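Local coordinates for protein beta-lactamase (PDB 3P09) that probably hydrolyses the amide bond of beta-lactam antibiotics to give substituted beta-amino acids, as a class A serine beta-lactamase linked to antibiotic resistance, at residues A[268-271]-A[272-275]; A[62-65]-A[66-69]; A[175-178]-A[179-182]. All blocks are in the same frame, centred on the assembly; numbering follows the deposited sequence.

Interaction 1: A[268-271]-A[272-275]; sequences PSNE and EIIQ
Asn270 meets Ile273 in two ways, by a hydrogen bond and by contact of the two side chains. Among the hydrogen bonds, Asn270 OD1 accepts from Ile273 N at 3.0 Å, nearly straight at N-H...O 160°. The donor stands 46° out of the amide's carbonyl plane and so is not on a lone pair. The amide reaches this place because CG is anti to the backbone N (chi1 -179°), which swings OD1 over the first turn. Glu271 O then takes Gln275 N at 3.0 Å, in the carbonyl plane, as the first i to i+4 backbone bond.

This is an Asn N-cap, opening helix 271-289, the C-terminal helix that packs with helix 24-35 on one side of the five-stranded antiparallel sheet of the class A fold.

Van der Waals contacts lie beside the cap. The Ile273 side chain crosses that of Asn270 at about a right angle, with CG2 3.5 Å from Asn270 O, a buried carbonyl oxygen that has no polar partner in the model. Gln275 CG packs 3.3 Å from Glu271 O. Outside the two segments, Ile273 touches Leu31 and Tyr35 of helix 24-35, and Ile274 lies against Ile257 and Tyr259 of strand 253-260.

As for charge, Glu271 OE2 forms a salt bridge with Arg215 NE.

Interaction 2: A[62-65]-A[66-69]; sequences ICSV and FKFL
Val65 O accepts from Phe68 N at 3.1 Å, with the donor 42° above the carbonyl plane, and similar i to i+3 bonds start the helix around it. Lys67 N to Ser64 O is one of these, though the position of that nitrogen is less sure; Phe66 N to Cys63 O is weak at 3.4 Å. The chain thus passes through a short 3-10 segment, 64-65, into helix 66-80. Cys63, whose SG forms the disulfide with Cys233, lies within this turn.

Among the side chains, Lys67 runs fully extended beyond CG back along the turn, its CD 3.6 Å from Ser64 O, and delivers NZ to Ser64 OG at 3.1 Å. Lys67 NZ also donates to Ser125 O, so at least two oxygens hold NZ. Ser64 and Lys67 fit the SxxK motif at a helix start, in which the serine is the nucleophile of class A beta-lactamases; the assignment here is by pattern and family. Weak bonds join Ser64 OG to Ser125 OG, Glu161 OE2 and a sulfate ion, probably from the crystallisation liquor.

The apolar side chains pack in two groups. In one, Ile62 CD1 lies 3.8 Å from Phe66 CB and also reaches Leu69 CD1. In the other, Val65 and Phe68 run side by side, with Val65 CG1 3.4 Å from Phe68 CE2. The Phe66 ring presents its edge to Cys63 O, 3.3 Å from CD1 and near the ring plane, while Lys67 CG sits over one face, offset toward the rim.

Interaction 3: A[175-178]-A[179-182]; sequences KTTP and KAIT
Thr177 caps the N-terminus of helix 178-190, its OG1 accepting from Ala180 N at 3.0 Å with an N-H...O angle of 158°. With chi1 at 60°, OG1 sits between the backbone N and the carbonyl carbon, close to the first turn, and it also approaches Ala180 CB at 3.2 Å. This threonine N-cap turns the chain from strand 175-176, which pairs with strand 60-61, into the helix, and Pro178 takes the first helical position, where no N-H is needed.

Among the backbone bonds, Thr177 O receives Ile181 N at 3.1 Å, the donor lying almost in line with the C=O. This bond is close to straight, with an N-H...O angle of 171°.

Van der Waals contacts join the strand to the helix. The side chains of Thr176 and Ile181 cross at about a right angle, with Thr176 OG1 3.7 Å from Ile181 CB; that hydroxyl is hydrogen-bonded to Thr155 OG1. Separately, Pro178 sets the helix start against the five-stranded sheet, on Tyr42 and Leu258.

The last group is a doubly used acceptor. Pro178 O takes Thr182 N at 3.1 Å from one face of its carbonyl plane, while the hydroxyl Thr182 OG1 donates from the opposite face at 2.8 Å.

All three contacts are helix starts, but their depth differs. The centre of interaction 2 lies about 4 Å from that of the chain and that of interaction 3 about 10 Å, both buried; the centre of interaction 1, about 16 Å away, is only partly so. Interactions 1 and 3 use side-chain caps, an asparagine amide and a threonine hydroxyl; in interaction 2 backbone i to i+3 bonds open the helix, and its side-chain bond is from lysine to serine. Segments 62-69 and 175-182 touch, joining helix 66-80 to helix 178-190: Val65 CG1 lies 3.8 Å from Ile181 CG1. Interaction 1 touches neither and opens helix 271-289, which packs with helix 24-35.

Interaction 1: A[268-271]-A[272-275]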
# COMPACT_ATOMS: atom_id res chain seq x y z
N PRO A 268 -19.51 3.86 -1.51
CA PRO A 268 -18.56 4.13 -0.44
C PRO A 268 -17.61 2.95 -0.20
O PRO A 268 -17.87 1.85 -0.67
CB PRO A 268 -19.46 4.34 0.78
CG PRO A 268 -20.64 3.51 0.50
CD PRO A 268 -20.86 3.58 -0.99
N SER A 269 -16.52 3.20 0.52
CA SER A 269 -15.56 2.14 0.83
C SER A 269 -16.22 0.96 1.57
O SER A 269 -17.27 1.12 2.22
CB SER A 269 -14.42 2.70 1.67
OG SER A 269 -14.91 3.12 2.94
N ASN A 270 -15.61 -0.21 1.48
CA ASN A 270 -16.16 -1.41 2.08
C ASN A 270 -15.05 -2.20 2.75
O ASN A 270 -14.35 -2.96 2.10
CB ASN A 270 -16.85 -2.26 1.01
CG ASN A 270 -17.47 -3.53 1.57
OD1 ASN A 270 -17.16 -3.96 2.69
ND2 ASN A 270 -18.35 -4.15 0.79
N GLU A 271 -14.88 -2.01 4.06
CA GLU A 271 -13.85 -2.73 4.81
C GLU A 271 -14.28 -4.16 5.14
O GLU A 271 -13.44 -5.05 5.31
CB GLU A 271 -13.52 -1.97 6.10
CG GLU A 271 -12.85 -0.60 5.86
CD GLU A 271 -12.31 0.02 7.15
OE1 GLU A 271 -13.10 0.21 8.10
OE2 GLU A 271 -11.09 0.30 7.21
N GLU A 272 -15.58 -4.39 5.22
CA GLU A 272 -16.06 -5.71 5.64
C GLU A 272 -15.68 -6.79 4.64
O GLU A 272 -15.36 -7.92 5.02
CB GLU A 272 -17.58 -5.70 5.85
CG GLU A 272 -18.13 -4.37 6.31
CD GLU A 272 -18.54 -4.38 7.77
OE1 GLU A 272 -19.19 -5.36 8.20
OE2 GLU A 272 -18.22 -3.41 8.49
N ILE A 273 -15.71 -6.46 3.35
CA ILE A 273 -15.34 -7.46 2.37
C ILE A 273 -13.85 -7.84 2.50
O ILE A 273 -13.49 -9.01 2.34
CB ILE A 273 -15.68 -7.05 0.94
CG1 ILE A 273 -15.68 -8.28 0.03
CG2 ILE A 273 -14.70 -5.98 0.41
CD1 ILE A 273 -16.03 -7.96 -1.42
N ILE A 274 -13.01 -6.86 2.79
CA ILE A 274 -11.61 -7.13 3.05
C ILE A 274 -11.50 -8.05 4.28
O ILE A 274 -10.74 -9.03 4.26
CB ILE A 274 -10.80 -5.83 3.32
CG1 ILE A 274 -11.07 -4.79 2.23
CG2 ILE A 274 -9.31 -6.14 3.41
CD1 ILE A 274 -10.61 -5.20 0.87
N GLN A 275 -12.25 -7.76 5.33
CA GLN A 275 -12.20 -8.60 6.52
C GLN A 275 -12.52 -10.04 6.18
O GLN A 275 -11.85 -10.98 6.63
CB GLN A 275 -13.17 -8.09 7.58
CG GLN A 275 -12.86 -6.70 8.06
CD GLN A 275 -13.96 -6.15 8.93
OE1 GLN A 275 -14.98 -6.80 9.12
NE2 GLN A 275 -13.75 -4.95 9.46

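Interaction 2: A[62-65]-A[66-69]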
# COMPACT_ATOMS: atom_id res chain seq x y z
N ILE A 62 -5.25 2.30 -7.21
CA ILE A 62 -4.22 2.06 -6.21
C ILE A 62 -4.45 2.93 -4.97
O ILE A 62 -4.17 2.51 -3.85
CB ILE A 62 -2.79 2.26 -6.79
CG1 ILE A 62 -1.73 1.72 -5.81
CG2 ILE A 62 -2.53 3.73 -7.15
CD1 ILE A 62 -0.29 1.79 -6.36
N CYS A 63 -4.99 4.13 -5.16
CA CYS A 63 -5.26 5.01 -4.03
C CYS A 63 -3.97 5.22 -3.22
O CYS A 63 -2.87 5.22 -3.78
CB CYS A 63 -6.38 4.42 -3.15
SG CYS A 63 -7.83 3.81 -4.07
N SER A 64 -4.11 5.36 -1.90
CA SER A 64 -2.97 5.64 -1.03
C SER A 64 -1.95 4.52 -0.94
O SER A 64 -0.88 4.71 -0.37
CB SER A 64 -3.45 6.00 0.37
OG SER A 64 -3.90 7.34 0.41
N VAL A 65 -2.25 3.35 -1.49
CA VAL A 65 -1.26 2.27 -1.45
C VAL A 65 0.07 2.68 -2.13
O VAL A 65 1.14 2.20 -1.77
CB VAL A 65 -1.82 0.98 -2.06
CG1 VAL A 65 -0.73 -0.10 -2.13
CG2 VAL A 65 -3.00 0.48 -1.22
N PHE A 66 -0.01 3.58 -3.11
CA PHE A 66 1.20 4.02 -3.80
C PHE A 66 2.24 4.53 -2.80
O PHE A 66 3.43 4.55 -3.07
CB PHE A 66 0.88 5.09 -4.86
CG PHE A 66 0.94 6.51 -4.35
CD1 PHE A 66 -0.16 7.08 -3.71
CD2 PHE A 66 2.09 7.28 -4.52
CE1 PHE A 66 -0.10 8.39 -3.25
CE2 PHE A 66 2.15 8.57 -4.05
CZ PHE A 66 1.06 9.13 -3.41
N LYS A 67 1.78 4.95 -1.62
CA LYS A 67 2.72 5.55 -0.67
C LYS A 67 3.84 4.59 -0.21
O LYS A 67 4.92 5.05 0.16
CB LYS A 67 1.98 6.18 0.53
CG LYS A 67 1.17 7.41 0.11
CD LYS A 67 0.11 7.80 1.14
CE LYS A 67 -0.72 8.99 0.61
NZ LYS A 67 -1.84 9.32 1.54
N PHE A 68 3.61 3.28 -0.25
CA PHE A 68 4.71 2.37 0.13
C PHE A 68 5.75 2.23 -0.98
O PHE A 68 6.93 2.02 -0.71
CB PHE A 68 4.21 1.01 0.68
CG PHE A 68 3.94 -0.06 -0.37
CD1 PHE A 68 4.99 -0.69 -1.04
CD2 PHE A 68 2.64 -0.46 -0.64
CE1 PHE A 68 4.74 -1.69 -1.98
CE2 PHE A 68 2.37 -1.46 -1.60
CZ PHE A 68 3.43 -2.07 -2.26
N LEU A 69 5.31 2.37 -2.23
CA LEU A 69 6.25 2.41 -3.36
C LEU A 69 7.14 3.64 -3.28
O LEU A 69 8.35 3.60 -3.55
CB LEU A 69 5.48 2.44 -4.67
CG LEU A 69 4.65 1.19 -4.93
CD1 LEU A 69 3.79 1.37 -6.20
CD2 LEU A 69 5.57 -0.01 -5.08

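Interaction 3: A[175-178]-A[179-182]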
# COMPACT_ATOMS: atom_id res chain seq x y z
N LYS A 175 -3.87 2.91 -11.48
CA LYS A 175 -4.30 1.59 -11.02
C LYS A 175 -3.13 0.62 -10.92
O LYS A 175 -2.04 0.88 -11.45
CB LYS A 175 -5.35 1.01 -11.97
CG LYS A 175 -6.66 1.79 -11.96
CD LYS A 175 -7.76 1.07 -12.68
CE LYS A 175 -9.03 1.93 -12.75
NZ LYS A 175 -10.04 1.39 -13.72
N THR A 176 -3.34 -0.48 -10.22
CA THR A 176 -2.34 -1.54 -10.15
C THR A 176 -3.09 -2.87 -10.16
O THR A 176 -4.32 -2.87 -10.18
CB THR A 176 -1.48 -1.39 -8.86
OG1 THR A 176 -0.45 -2.40 -8.84
CG2 THR A 176 -2.35 -1.52 -7.62
N THR A 177 -2.37 -4.00 -10.13
CA THR A 177 -3.01 -5.31 -10.02
C THR A 177 -2.63 -5.94 -8.69
O THR A 177 -1.59 -5.60 -8.12
CB THR A 177 -2.53 -6.29 -11.13
OG1 THR A 177 -1.11 -6.48 -11.02
CG2 THR A 177 -2.88 -5.77 -12.54
N PRO A 178 -3.46 -6.87 -8.18
CA PRO A 178 -3.07 -7.54 -6.93
C PRO A 178 -1.69 -8.20 -7.06
O PRO A 178 -0.88 -8.14 -6.14
CB PRO A 178 -4.17 -8.58 -6.73
CG PRO A 178 -5.40 -7.98 -7.42
CD PRO A 178 -4.81 -7.28 -8.64
N LYS A 179 -1.40 -8.80 -8.20
CA LYS A 179 -0.12 -9.49 -8.37
C LYS A 179 1.04 -8.50 -8.29
O LYS A 179 2.00 -8.71 -7.55
CB LYS A 179 -0.11 -10.26 -9.71
CG LYS A 179 1.09 -11.16 -9.93
CD LYS A 179 0.96 -11.91 -11.25
CE LYS A 179 2.19 -12.77 -11.51
NZ LYS A 179 2.11 -13.52 -12.81
N ALA A 180 0.95 -7.41 -9.05
CA ALA A 180 2.06 -6.48 -9.15
C ALA A 180 2.35 -5.82 -7.81
O ALA A 180 3.51 -5.73 -7.38
CB ALA A 180 1.78 -5.41 -10.23
N ILE A 181 1.30 -5.35 -7.14
CA ILE A 181 1.48 -4.58 -5.92
C ILE A 181 1.96 -5.47 -4.78
O ILE A 181 2.70 -5.03 -3.92
CB ILE A 181 0.20 -3.83 -5.51
CG1 ILE A 181 0.56 -2.69 -4.55
CG2 ILE A 181 -0.82 -4.80 -4.90
CD1 ILE A 181 1.40 -1.61 -5.23
N THR A 182 1.58 -6.75 -4.82
CA THR A 182 1.96 -7.70 -3.77
C THR A 182 3.40 -8.18 -3.97
O THR A 182 4.16 -8.28 -3.01
CB THR A 182 0.99 -8.91 -3.71
OG1 THR A 182 -0.33 -8.45 -3.41
CG2 THR A 182 1.39 -9.91 -2.63